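Long-range contacts in membrane lipoprotein TpN32 (Treponema pallidum, PDB 1XS5), which binds L-methionine and probably serves as a periplasmic substrate-binding lipoprotein for methionine uptake: residues A[3-8]-A[52-57]; A[79-84]-A[196-201]; A[86-91]-A[178-183]; A[124-129]-A[139-144]. All blocks are in the same frame, centred on the assembly; numbering follows the deposited sequence.

Contact 1 (A[3-8]-A[52-57]); sequences ETVGVG and ILMNFF. With MET (methionine), chain B.
V7 and M54 are partners in the parallel bridge between strand 3-8 and the start of strand 54-56, and their side chains lie on the same face of the sheet. The M54 side chain shows how that face is filled. Its CB points to the face that V7 shares, and packs near V201 O. CG lies between the backbone N and the carbonyl carbon (chi1 64°). There it meets V7, with M54 CG 3.7 Å from V7 CB. SD runs back toward the N-terminal end of strand 3-8. The chain bends at the last torsion (chi3 108°), and M54 CE reaches V5 CG2 at 3.8 Å. Beside it, L53 CD2 meets V5 CG1 at 3.8 Å. V215 of helix 210-219 also packs on M54.

The backbone ladder runs beneath. G6 O accepts from L53 N at 3.0 Å and, weakly, from M54 N. G8 N donates to M54 O at 2.9 Å, and G8 O accepts from F56 N at 2.8 Å. I52 CD1 packs directly on the G8 backbone, 3.7 Å from G8 N. Past the last bond the chain turns at F57, whose O lies 3.3 Å from CB of the bound methionine. The chemistry is a backbone ladder under apolar side chains. It implies that the polar backbone is paired within a buried apolar setting, while the 52-57 chain leads on to the bound methionine.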
loop_
_atom_site.group_PDB
_atom_site.type_symbol
_atom_site.label_atom_id
_atom_site.label_comp_id
_atom_site.label_asym_id
_atom_site.label_seq_id
_atom_site.Cartn_x
_atom_site.Cartn_y
_atom_site.Cartn_z
ATOM N N GLU A 3 -23.819 -5.859 17.607
ATOM C CA GLU A 3 -23.076 -4.616 17.792
ATOM C C GLU A 3 -22.350 -4.354 16.490
ATOM O O GLU A 3 -21.991 -5.298 15.773
ATOM C CB GLU A 3 -22.021 -4.741 18.876
ATOM C CG GLU A 3 -22.136 -5.958 19.736
ATOM C CD GLU A 3 -20.810 -6.691 19.831
ATOM O OE1 GLU A 3 -19.784 -6.027 20.129
ATOM O OE2 GLU A 3 -20.794 -7.925 19.606
ATOM N N THR A 4 -22.109 -3.086 16.196
ATOM C CA THR A 4 -21.416 -2.720 14.955
ATOM C C THR A 4 -20.032 -2.124 15.229
ATOM O O THR A 4 -19.867 -1.404 16.193
ATOM C CB THR A 4 -22.243 -1.641 14.158
ATOM O OG1 THR A 4 -23.534 -2.180 13.819
ATOM C CG2 THR A 4 -21.518 -1.242 12.879
ATOM N N VAL A 5 -19.038 -2.457 14.389
ATOM C CA VAL A 5 -17.706 -1.842 14.491
ATOM C C VAL A 5 -17.350 -1.349 13.079
ATOM O O VAL A 5 -17.579 -2.048 12.101
ATOM C CB VAL A 5 -16.642 -2.829 15.009
ATOM C CG1 VAL A 5 -17.048 -3.298 16.407
ATOM C CG2 VAL A 5 -16.505 -4.007 14.089
ATOM N N GLY A 6 -16.819 -0.137 12.979
ATOM C CA GLY A 6 -16.472 0.404 11.673
ATOM C C GLY A 6 -15.026 0.130 11.319
ATOM O O GLY A 6 -14.168 0.187 12.187
ATOM N N VAL A 7 -14.759 -0.205 10.051
ATOM C CA VAL A 7 -13.393 -0.423 9.590
ATOM C C VAL A 7 -13.260 0.458 8.350
ATOM O O VAL A 7 -14.034 0.306 7.407
ATOM C CB VAL A 7 -13.120 -1.909 9.227
ATOM C CG1 VAL A 7 -14.253 -2.442 8.350
ATOM C CG2 VAL A 7 -11.737 -2.041 8.482
ATOM N N GLY A 8 -12.303 1.391 8.378
ATOM C CA GLY A 8 -12.081 2.282 7.239
ATOM C C GLY A 8 -11.305 1.595 6.124
ATOM O O GLY A 8 -10.340 0.841 6.387
ATOM N N ILE A 52 -14.112 5.391 13.761
ATOM C CA ILE A 52 -14.066 3.996 13.327
ATOM C C ILE A 52 -13.089 3.261 14.303
ATOM O O ILE A 52 -12.190 3.879 14.876
ATOM C CB ILE A 52 -13.574 3.848 11.897
ATOM C CG1 ILE A 52 -12.331 4.702 11.675
ATOM C CG2 ILE A 52 -14.698 4.259 10.890
ATOM C CD1 ILE A 52 -11.713 4.479 10.310
ATOM N N LEU A 53 -13.266 1.961 14.458
ATOM C CA LEU A 53 -12.452 1.166 15.383
ATOM C C LEU A 53 -11.121 0.742 14.751
ATOM O O LEU A 53 -10.102 0.573 15.437
ATOM C CB LEU A 53 -13.242 -0.081 15.778
ATOM C CG LEU A 53 -12.630 -0.923 16.900
ATOM C CD1 LEU A 53 -12.292 -0.024 18.114
ATOM C CD2 LEU A 53 -13.630 -1.994 17.294
ATOM N N MET A 54 -11.131 0.567 13.437
ATOM C CA MET A 54 -9.909 0.146 12.771
ATOM C C MET A 54 -9.876 0.582 11.332
ATOM O O MET A 54 -10.854 1.099 10.816
ATOM C CB MET A 54 -9.781 -1.388 12.858
ATOM C CG MET A 54 -10.844 -2.160 12.160
ATOM S SD MET A 54 -11.192 -3.875 12.894
ATOM C CE MET A 54 -12.779 -3.683 13.682
ATOM N N ASN A 55 -8.726 0.420 10.685
ATOM C CA ASN A 55 -8.679 0.704 9.269
ATOM C C ASN A 55 -7.799 -0.298 8.613
ATOM O O ASN A 55 -7.012 -0.998 9.282
ATOM C CB ASN A 55 -8.288 2.161 8.891
ATOM C CG ASN A 55 -6.878 2.565 9.259
ATOM O OD1 ASN A 55 -5.884 1.800 9.109
ATOM N ND2 ASN A 55 -6.752 3.840 9.699
ATOM N N PHE A 56 -7.983 -0.431 7.304
ATOM C CA PHE A 56 -7.197 -1.425 6.578
ATOM C C PHE A 56 -6.816 -0.870 5.207
ATOM O O PHE A 56 -7.563 -0.986 4.226
ATOM C CB PHE A 56 -8.023 -2.724 6.473
ATOM C CG PHE A 56 -7.315 -3.858 5.718
ATOM C CD1 PHE A 56 -5.977 -4.136 5.937
ATOM C CD2 PHE A 56 -8.001 -4.648 4.843
ATOM C CE1 PHE A 56 -5.361 -5.206 5.272
ATOM C CE2 PHE A 56 -7.387 -5.700 4.200
ATOM C CZ PHE A 56 -6.076 -5.964 4.421
ATOM N N PHE A 57 -5.637 -0.248 5.130
ATOM C CA PHE A 57 -5.206 0.322 3.839
ATOM C C PHE A 57 -3.711 0.620 3.707
ATOM O O PHE A 57 -3.269 0.943 2.621
ATOM C CB PHE A 57 -5.907 1.665 3.593
ATOM C CG PHE A 57 -5.275 2.818 4.358
ATOM C CD1 PHE A 57 -5.512 2.990 5.721
ATOM C CD2 PHE A 57 -4.444 3.729 3.703
ATOM C CE1 PHE A 57 -4.936 4.071 6.426
ATOM C CE2 PHE A 57 -3.865 4.803 4.380
ATOM C CZ PHE A 57 -4.115 4.983 5.747
HETATM N N MET B . -1.778 -0.812 -0.536
HETATM C CA MET B . -0.603 0.133 -0.489
HETATM C C MET B . 0.750 -0.550 -0.787
HETATM O O MET B . 1.542 -0.004 -1.594
HETATM C CB MET B . -0.512 0.804 0.899
HETATM C CG MET B . 0.458 1.966 0.904
HETATM S SD MET B . 0.648 2.774 2.510
HETATM C CE MET B . -0.882 3.801 2.487
HETATM O OXT MET B . 1.003 -1.626 -0.202
#

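Contact 2 (A[79-84]-A[196-201]); sequences NVHVEP and YANVLV. With MET (methionine), chain B.
The methionine pocket is built here where two antiparallel strands meet, with N198 on one and E83 just past the end of the other. V80 and H81 both face N198, a classic beta bulge. V80 N donates to N198 O at 2.9 Å, and N198 N donates to H81 O at 2.8 Å. N198 CB sits over one face of the H81 imidazole, offset toward the rim, 3.9 Å from the ring centroid. The N198 amide serves both polar groups at the alpha-carbon of the ligand: N198 OD1 accepts from the methionine N at 2.9 Å, and N198 ND2 donates to OXT at 2.9 Å with a nearly straight bond (168°). H14 also donates to N198 OD1. E83 OE1 accepts from the methionine N at 2.7 Å. H81 NE2 points at E83 OE2, whose position is less certain. A water accepts from E83 N at 3.0 Å, near Y196 O and OXT. Farther along, the N79 and V199 side chains lie side by side, pointing the same way, with N79 OD1 3.2 Å from V199 CG1. The alpha-amino and carboxylate groups of a free amino acid are gripped in the cleft between two lobes, as in amino-acid-binding members of the periplasmic binding protein fold.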
loop_
_atom_site.group_PDB
_atom_site.type_symbol
_atom_site.label_atom_id
_atom_site.label_comp_id
_atom_site.label_asym_id
_atom_site.label_seq_id
_atom_site.Cartn_x
_atom_site.Cartn_y
_atom_site.Cartn_z
ATOM N N ASN A 79 -0.079 -8.373 10.285
ATOM C CA ASN A 79 0.164 -8.299 8.846
ATOM C C ASN A 79 -0.882 -9.152 8.173
ATOM O O ASN A 79 -1.173 -10.239 8.620
ATOM C CB ASN A 79 1.530 -8.874 8.457
ATOM C CG ASN A 79 2.645 -8.149 9.100
ATOM O OD1 ASN A 79 2.624 -6.916 9.214
ATOM N ND2 ASN A 79 3.637 -8.894 9.548
ATOM N N VAL A 80 -1.427 -8.658 7.077
ATOM C CA VAL A 80 -2.454 -9.355 6.331
ATOM C C VAL A 80 -1.999 -9.805 4.926
ATOM O O VAL A 80 -2.210 -10.966 4.517
ATOM C CB VAL A 80 -3.709 -8.430 6.149
ATOM C CG1 VAL A 80 -4.759 -9.147 5.380
ATOM C CG2 VAL A 80 -4.277 -8.014 7.533
ATOM N N HIS A 81 -1.434 -8.887 4.146
ATOM C CA HIS A 81 -1.024 -9.248 2.806
ATOM C C HIS A 81 0.087 -8.336 2.305
ATOM O O HIS A 81 0.364 -7.337 2.946
ATOM C CB HIS A 81 -2.214 -9.178 1.848
ATOM C CG HIS A 81 -2.659 -7.779 1.479
ATOM N ND1 HIS A 81 -3.718 -7.143 2.092
ATOM C CD2 HIS A 81 -2.226 -6.931 0.512
ATOM C CE1 HIS A 81 -3.920 -5.966 1.512
ATOM N NE2 HIS A 81 -3.031 -5.812 0.550
ATOM N N VAL A 82 0.709 -8.720 1.186
ATOM C CA VAL A 82 1.788 -7.950 0.551
ATOM C C VAL A 82 1.313 -7.599 -0.863
ATOM O O VAL A 82 0.651 -8.408 -1.501
ATOM C CB VAL A 82 3.143 -8.748 0.469
ATOM C CG1 VAL A 82 3.654 -9.082 1.887
ATOM C CG2 VAL A 82 2.973 -10.030 -0.364
ATOM N N GLU A 83 1.592 -6.374 -1.328
ATOM C CA GLU A 83 1.180 -5.912 -2.669
ATOM C C GLU A 83 2.495 -5.390 -3.266
ATOM O O GLU A 83 2.862 -4.231 -3.001
ATOM C CB GLU A 83 0.290 -4.679 -2.517
ATOM C CG GLU A 83 -1.125 -4.776 -2.699
ATOM C CD GLU A 83 -1.792 -3.475 -2.207
ATOM O OE1 GLU A 83 -1.450 -2.372 -2.690
ATOM O OE2 GLU A 83 -2.634 -3.579 -1.310
ATOM N N PRO A 84 3.203 -6.197 -4.062
ATOM C CA PRO A 84 4.462 -5.694 -4.618
ATOM C C PRO A 84 4.337 -4.418 -5.426
ATOM O O PRO A 84 3.417 -4.235 -6.258
ATOM C CB PRO A 84 4.985 -6.860 -5.478
ATOM C CG PRO A 84 4.300 -8.097 -4.873
ATOM C CD PRO A 84 2.897 -7.546 -4.583
ATOM N N TYR A 196 6.744 -4.176 3.535
ATOM C CA TYR A 196 5.638 -3.267 3.313
ATOM C C TYR A 196 4.293 -3.963 3.333
ATOM O O TYR A 196 3.345 -3.524 2.681
ATOM C CB TYR A 196 5.903 -2.511 2.007
ATOM C CG TYR A 196 7.064 -1.533 2.165
ATOM C CD1 TYR A 196 6.863 -0.269 2.746
ATOM C CD2 TYR A 196 8.367 -1.876 1.771
ATOM C CE1 TYR A 196 7.916 0.619 2.920
ATOM C CE2 TYR A 196 9.435 -0.987 1.955
ATOM C CZ TYR A 196 9.196 0.260 2.525
ATOM O OH TYR A 196 10.230 1.169 2.676
ATOM N N ALA A 197 4.214 -5.053 4.104
ATOM C CA ALA A 197 2.955 -5.793 4.282
ATOM C C ALA A 197 1.895 -4.814 4.829
ATOM O O ALA A 197 2.185 -3.956 5.688
ATOM C CB ALA A 197 3.158 -6.958 5.292
ATOM N N ASN A 198 0.670 -4.951 4.314
ATOM C CA ASN A 198 -0.458 -4.113 4.716
ATOM C C ASN A 198 -1.024 -4.709 5.986
ATOM O O ASN A 198 -1.179 -5.932 6.111
ATOM C CB ASN A 198 -1.498 -4.084 3.608
ATOM C CG ASN A 198 -1.097 -3.136 2.456
ATOM O OD1 ASN A 198 -1.952 -2.476 1.864
ATOM N ND2 ASN A 198 0.217 -3.066 2.144
ATOM N N VAL A 199 -1.373 -3.831 6.915
ATOM C CA VAL A 199 -1.804 -4.257 8.240
ATOM C C VAL A 199 -3.159 -3.708 8.672
ATOM O O VAL A 199 -3.640 -2.684 8.154
ATOM C CB VAL A 199 -0.801 -3.757 9.307
ATOM C CG1 VAL A 199 0.507 -4.567 9.260
ATOM C CG2 VAL A 199 -0.467 -2.285 9.037
ATOM N N LEU A 200 -3.747 -4.387 9.655
ATOM C CA LEU A 200 -5.027 -3.972 10.223
ATOM C C LEU A 200 -4.563 -3.035 11.347
ATOM O O LEU A 200 -3.761 -3.431 12.180
ATOM C CB LEU A 200 -5.759 -5.189 10.781
ATOM C CG LEU A 200 -7.101 -4.823 11.422
ATOM C CD1 LEU A 200 -7.989 -4.130 10.333
ATOM C CD2 LEU A 200 -7.774 -6.100 12.002
ATOM N N VAL A 201 -5.085 -1.812 11.407
ATOM C CA VAL A 201 -4.616 -0.821 12.383
ATOM C C VAL A 201 -5.672 -0.310 13.336
ATOM O O VAL A 201 -6.834 -0.111 12.936
ATOM C CB VAL A 201 -3.977 0.388 11.603
ATOM C CG1 VAL A 201 -3.750 1.615 12.503
ATOM C CG2 VAL A 201 -2.641 -0.093 10.974
HETATM N N MET B . -1.778 -0.812 -0.536
HETATM C CA MET B . -0.603 0.133 -0.489
HETATM C C MET B . 0.750 -0.550 -0.787
HETATM O O MET B . 1.542 -0.004 -1.594
HETATM C CB MET B . -0.512 0.804 0.899
HETATM C CG MET B . 0.458 1.966 0.904
HETATM S SD MET B . 0.648 2.774 2.510
HETATM C CE MET B . -0.882 3.801 2.487
HETATM O OXT MET B . 1.003 -1.626 -0.202
HETATM O O HOH W 1 2.450 -3.984 0.271
#

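Contact 3 (A[86-91]-A[178-183]); sequences ALYSRT and AGLSAR
The flat ring of Y88 slots against the chain at L180, S181 and A182, just after helix 172-177. Y88 and L180 slide past each other in opposite directions. L180 CB forms the main bump. It sits 3.7 Å above the ring plane, offset toward the rim, with Y88 CE1 its nearest atom at 3.8 Å. Further along the same leucine, L180 CD1 lies 4.2 Å from Y88 CG. The side chain is thus laid along the ring from the CE1 corner to the root.

The rim of the ring meets backbone. S181 O approaches Y88 CE1 at 3.5 Å, near the ring plane. Beyond it the phenol oxygen fits into the bend at A182. Y88 OH lies 3.2 Å from A182 N, but the angle is poor and no hydrogen bond forms. The A182 methyl touches both the phenol oxygen and the strand: A182 CB is 3.5 Å from Y88 OH and 3.8 Å from A86 CB. A86 and Y88 alternate with L87 along the strand, so both face this chain.

Packing continues outside the two segments. I170 and A175 touch both Y88 and L180, and S181 OG is hydrogen-bonded to E236. G179, with positive phi, is the C-prime residue of a Schellman motif that ends the helix. The chain then passes L180 across one face of the ring. This is a loop after a helix packing on a strand, as in the alpha/beta domains of periplasmic binding proteins.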
loop_
_atom_site.group_PDB
_atom_site.type_symbol
_atom_site.label_atom_id
_atom_site.label_comp_id
_atom_site.label_asym_id
_atom_site.label_seq_id
_atom_site.Cartn_x
_atom_site.Cartn_y
_atom_site.Cartn_z
ATOM N N ALA A 86 5.774 -1.929 -8.250
ATOM C CA ALA A 86 6.497 -2.122 -9.504
ATOM C C ALA A 86 6.575 -0.847 -10.353
ATOM O O ALA A 86 5.759 0.061 -10.181
ATOM C CB ALA A 86 5.780 -3.215 -10.348
ATOM N N LEU A 87 7.557 -0.821 -11.247
ATOM C CA LEU A 87 7.726 0.241 -12.240
ATOM C C LEU A 87 6.978 -0.271 -13.460
ATOM O O LEU A 87 7.186 -1.394 -13.879
ATOM C CB LEU A 87 9.203 0.411 -12.612
ATOM C CG LEU A 87 9.506 1.289 -13.839
ATOM C CD1 LEU A 87 9.082 2.752 -13.632
ATOM C CD2 LEU A 87 11.029 1.260 -14.070
ATOM N N TYR A 88 6.094 0.549 -14.017
ATOM C CA TYR A 88 5.307 0.215 -15.194
ATOM C C TYR A 88 5.628 1.254 -16.258
ATOM O O TYR A 88 6.113 2.343 -15.943
ATOM C CB TYR A 88 3.799 0.303 -14.876
ATOM C CG TYR A 88 3.318 -0.651 -13.782
ATOM C CD1 TYR A 88 2.974 -1.968 -14.085
ATOM C CD2 TYR A 88 3.246 -0.236 -12.458
ATOM C CE1 TYR A 88 2.560 -2.865 -13.070
ATOM C CE2 TYR A 88 2.836 -1.106 -11.445
ATOM C CZ TYR A 88 2.495 -2.412 -11.766
ATOM O OH TYR A 88 2.118 -3.268 -10.773
ATOM N N SER A 89 5.337 0.946 -17.515
ATOM C CA SER A 89 5.588 1.917 -18.587
ATOM C C SER A 89 4.495 1.832 -19.644
ATOM O O SER A 89 4.039 0.756 -19.973
ATOM C CB SER A 89 6.933 1.657 -19.268
ATOM O OG SER A 89 7.109 2.577 -20.363
ATOM N N ARG A 90 4.094 2.977 -20.183
ATOM C CA ARG A 90 3.027 3.009 -21.175
ATOM C C ARG A 90 3.526 2.442 -22.478
ATOM O O ARG A 90 2.734 1.998 -23.310
ATOM C CB ARG A 90 2.570 4.450 -21.426
ATOM C CG ARG A 90 3.637 5.354 -22.077
ATOM C CD ARG A 90 3.183 6.813 -22.049
ATOM N NE ARG A 90 4.209 7.789 -22.438
ATOM C CZ ARG A 90 4.353 8.261 -23.673
ATOM N NH1 ARG A 90 3.550 7.846 -24.650
ATOM N NH2 ARG A 90 5.279 9.166 -23.934
ATOM N N THR A 91 4.840 2.444 -22.652
ATOM C CA THR A 91 5.387 1.974 -23.905
ATOM C C THR A 91 6.619 1.055 -23.834
ATOM O O THR A 91 6.703 0.052 -24.564
ATOM C CB THR A 91 5.706 3.193 -24.766
ATOM O OG1 THR A 91 6.419 2.769 -25.918
ATOM C CG2 THR A 91 6.534 4.207 -23.981
ATOM N N ALA A 178 -6.322 -0.140 -12.199
ATOM C CA ALA A 178 -6.124 0.395 -13.548
ATOM C C ALA A 178 -5.723 -0.717 -14.588
ATOM O O ALA A 178 -5.271 -0.435 -15.706
ATOM C CB ALA A 178 -5.056 1.515 -13.507
ATOM N N GLY A 179 -5.882 -1.969 -14.181
ATOM C CA GLY A 179 -5.587 -3.094 -15.041
ATOM C C GLY A 179 -4.110 -3.467 -15.192
ATOM O O GLY A 179 -3.747 -4.181 -16.138
ATOM N N LEU A 180 -3.260 -3.032 -14.266
ATOM C CA LEU A 180 -1.814 -3.341 -14.336
ATOM C C LEU A 180 -1.422 -4.363 -13.292
ATOM O O LEU A 180 -1.728 -4.198 -12.099
ATOM C CB LEU A 180 -1.005 -2.067 -14.071
ATOM C CG LEU A 180 -1.253 -0.938 -15.063
ATOM C CD1 LEU A 180 -0.644 0.373 -14.505
ATOM C CD2 LEU A 180 -0.626 -1.283 -16.434
ATOM N N SER A 181 -0.656 -5.367 -13.723
ATOM C CA SER A 181 -0.203 -6.454 -12.825
ATOM C C SER A 181 1.315 -6.329 -12.658
ATOM O O SER A 181 2.054 -6.237 -13.652
ATOM C CB SER A 181 -0.526 -7.820 -13.473
ATOM O OG SER A 181 0.275 -8.857 -12.913
ATOM N N ALA A 182 1.786 -6.350 -11.416
ATOM C CA ALA A 182 3.215 -6.224 -11.218
ATOM C C ALA A 182 3.967 -7.377 -11.907
ATOM O O ALA A 182 5.129 -7.206 -12.313
ATOM C CB ALA A 182 3.539 -6.256 -9.755
ATOM N N ARG A 183 3.346 -8.551 -11.994
ATOM C CA ARG A 183 4.063 -9.680 -12.610
ATOM C C ARG A 183 3.959 -9.623 -14.118
ATOM O O ARG A 183 4.942 -9.786 -14.838
ATOM C CB ARG A 183 3.489 -11.039 -12.147
ATOM C CG ARG A 183 4.353 -12.189 -12.667
ATOM C CD ARG A 183 3.786 -13.515 -12.363
ATOM N NE ARG A 183 4.817 -14.546 -12.363
ATOM C CZ ARG A 183 4.555 -15.853 -12.360
ATOM N NH1 ARG A 183 3.291 -16.283 -12.361
ATOM N NH2 ARG A 183 5.553 -16.734 -12.341
#

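Contact 4 (A[124-129]-A[139-144]); sequences GFIRMR and EDVQQN
R127 pairs with both Q142 and Q143, a classic beta bulge in a small antiparallel beta hairpin. R127 O accepts two bonds, from Q142 N at 2.7 Å and Q143 N at 3.1 Å. R127 N donates back to Q143 O at 2.9 Å. One face of the hairpin is apolar. I126 and V141 cross at about a right angle, and M128 SD lies 3.8 Å from V141 CG2. The M128 chain is bent at chi2 and chi3 (-62° and -65°), and its CE ends 3.6 Å from D140 CB. L117 of helix 110-122 touches I126 and M128, so this face packs on the helix. R127, Q142 and Q143 are exposed. The extended R127 chain lies beside Q142, and their guanidinium and amide planes are nearly parallel. At the end of the hairpin R129 N donates to D140 O along a straight bond. The R129 chain bends at chi3 and forms a salt bridge with D140 through OD1. The other oxygen, D140 OD2, is bonded to T137 N. NE and NH2 reach OD1 from one face of the carboxylate: R129 NE is 3.0 Å and R129 NH2 2.9 Å from D140 OD1.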
loop_
_atom_site.group_PDB
_atom_site.type_symbol
_atom_site.label_atom_id
_atom_site.label_comp_id
_atom_site.label_asym_id
_atom_site.label_seq_id
_atom_site.Cartn_x
_atom_site.Cartn_y
_atom_site.Cartn_z
ATOM N N GLY A 124 19.007 0.016 -10.840
ATOM C CA GLY A 124 20.171 0.695 -11.389
ATOM C C GLY A 124 20.001 2.112 -11.902
ATOM O O GLY A 124 20.936 2.654 -12.478
ATOM N N PHE A 125 18.862 2.754 -11.651
ATOM C CA PHE A 125 18.653 4.123 -12.169
ATOM C C PHE A 125 19.310 5.224 -11.350
ATOM O O PHE A 125 19.709 6.254 -11.885
ATOM C CB PHE A 125 17.158 4.475 -12.203
ATOM C CG PHE A 125 16.379 3.791 -13.288
ATOM C CD1 PHE A 125 16.350 4.306 -14.581
ATOM C CD2 PHE A 125 15.628 2.660 -13.020
ATOM C CE1 PHE A 125 15.594 3.708 -15.574
ATOM C CE2 PHE A 125 14.856 2.054 -14.035
ATOM C CZ PHE A 125 14.855 2.595 -15.310
ATOM N N ILE A 126 19.381 5.029 -10.044
ATOM C CA ILE A 126 19.886 6.046 -9.156
ATOM C C ILE A 126 20.547 5.429 -7.946
ATOM O O ILE A 126 20.450 4.231 -7.734
ATOM C CB ILE A 126 18.697 6.931 -8.583
ATOM C CG1 ILE A 126 17.709 6.033 -7.799
ATOM C CG2 ILE A 126 17.957 7.626 -9.694
ATOM C CD1 ILE A 126 16.562 6.764 -7.071
ATOM N N ARG A 127 21.204 6.282 -7.162
ATOM C CA ARG A 127 21.819 5.895 -5.906
ATOM C C ARG A 127 21.359 6.864 -4.834
ATOM O O ARG A 127 21.455 8.086 -4.995
ATOM C CB ARG A 127 23.343 5.938 -5.959
ATOM C CG ARG A 127 23.948 5.539 -4.617
ATOM C CD ARG A 127 25.436 5.877 -4.570
ATOM N NE ARG A 127 26.024 5.352 -3.350
ATOM C CZ ARG A 127 27.086 4.558 -3.342
ATOM N NH1 ARG A 127 27.662 4.226 -4.497
ATOM N NH2 ARG A 127 27.550 4.076 -2.193
ATOM N N MET A 128 20.855 6.313 -3.746
ATOM C CA MET A 128 20.379 7.105 -2.620
ATOM C C MET A 128 21.517 7.375 -1.605
ATOM O O MET A 128 22.394 6.525 -1.424
ATOM C CB MET A 128 19.283 6.338 -1.900
ATOM C CG MET A 128 18.069 6.050 -2.773
ATOM S SD MET A 128 17.297 7.587 -3.301
ATOM C CE MET A 128 16.721 8.275 -1.739
ATOM N N ARG A 129 21.485 8.552 -0.974
ATOM C CA ARG A 129 22.444 8.948 0.058
ATOM C C ARG A 129 22.351 7.905 1.200
ATOM O O ARG A 129 21.276 7.349 1.476
ATOM C CB ARG A 129 22.067 10.351 0.567
ATOM C CG ARG A 129 22.507 10.685 1.994
ATOM C CD ARG A 129 22.035 12.083 2.419
ATOM N NE ARG A 129 20.658 12.136 2.942
ATOM C CZ ARG A 129 20.334 12.050 4.237
ATOM N NH1 ARG A 129 21.290 11.899 5.162
ATOM N NH2 ARG A 129 19.055 12.148 4.625
ATOM N N GLU A 139 15.152 14.462 -2.615
ATOM C CA GLU A 139 16.276 15.309 -2.166
ATOM C C GLU A 139 17.439 14.447 -1.660
ATOM O O GLU A 139 18.587 14.907 -1.564
ATOM C CB GLU A 139 15.827 16.243 -1.037
ATOM C CG GLU A 139 15.922 15.601 0.338
ATOM C CD GLU A 139 15.135 16.337 1.423
ATOM O OE1 GLU A 139 15.458 17.519 1.724
ATOM O OE2 GLU A 139 14.187 15.721 1.984
ATOM N N ASP A 140 17.134 13.196 -1.324
ATOM C CA ASP A 140 18.135 12.247 -0.841
ATOM C C ASP A 140 18.834 11.466 -1.962
ATOM O O ASP A 140 19.631 10.574 -1.697
ATOM C CB ASP A 140 17.487 11.250 0.134
ATOM C CG ASP A 140 17.009 11.916 1.421
ATOM O OD1 ASP A 140 17.830 12.630 2.034
ATOM O OD2 ASP A 140 15.829 11.739 1.827
ATOM N N VAL A 141 18.526 11.771 -3.217
ATOM C CA VAL A 141 19.151 11.046 -4.313
ATOM C C VAL A 141 20.581 11.521 -4.475
ATOM O O VAL A 141 20.804 12.671 -4.804
ATOM C CB VAL A 141 18.408 11.281 -5.653
ATOM C CG1 VAL A 141 19.185 10.650 -6.798
ATOM C CG2 VAL A 141 17.023 10.650 -5.578
ATOM N N GLN A 142 21.557 10.643 -4.273
ATOM C CA GLN A 142 22.945 11.082 -4.402
ATOM C C GLN A 142 23.532 11.021 -5.810
ATOM O O GLN A 142 24.461 11.777 -6.148
ATOM C CB GLN A 142 23.817 10.291 -3.442
ATOM C CG GLN A 142 25.285 10.597 -3.603
ATOM C CD GLN A 142 26.136 9.694 -2.772
ATOM O OE1 GLN A 142 27.000 8.981 -3.294
ATOM N NE2 GLN A 142 25.898 9.700 -1.467
ATOM N N GLN A 143 23.011 10.143 -6.648
ATOM C CA GLN A 143 23.530 10.027 -8.005
ATOM C C GLN A 143 22.431 9.598 -8.971
ATOM O O GLN A 143 21.595 8.742 -8.624
ATOM C CB GLN A 143 24.632 8.982 -8.014
ATOM C CG GLN A 143 25.395 8.874 -9.287
ATOM C CD GLN A 143 26.413 7.755 -9.190
ATOM O OE1 GLN A 143 26.871 7.409 -8.084
ATOM N NE2 GLN A 143 26.782 7.185 -10.340
ATOM N N ASN A 144 22.446 10.161 -10.176
ATOM C CA ASN A 144 21.427 9.837 -11.175
ATOM C C ASN A 144 22.080 9.160 -12.375
ATOM O O ASN A 144 22.408 9.793 -13.357
ATOM C CB ASN A 144 20.724 11.116 -11.613
ATOM C CG ASN A 144 19.323 10.865 -12.114
ATOM O OD1 ASN A 144 19.117 10.048 -12.996
ATOM N ND2 ASN A 144 18.349 11.575 -11.544
#

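In the fold
From the N terminus, contact 1 closes first. It joins strand 3-9 to strand 54-59 across a helix-rich loop. Contact 2 opens after it and spans far more of the chain, tying strand 74-82 to strand 198-203. Contact 3 is nested inside that loop, and contact 4, a local hairpin, inside contact 3. No two contacts cross. Contacts 1 and 2 share one sheet, and N55 O with V201 N is a probable hydrogen bond between them. Both touch methionine. Strand 86-88 of contact 3 belongs to the other sheet, and there L87 packs on F125 of contact 4. Contacts 1 and 4 are about 39 Å apart, centre to centre.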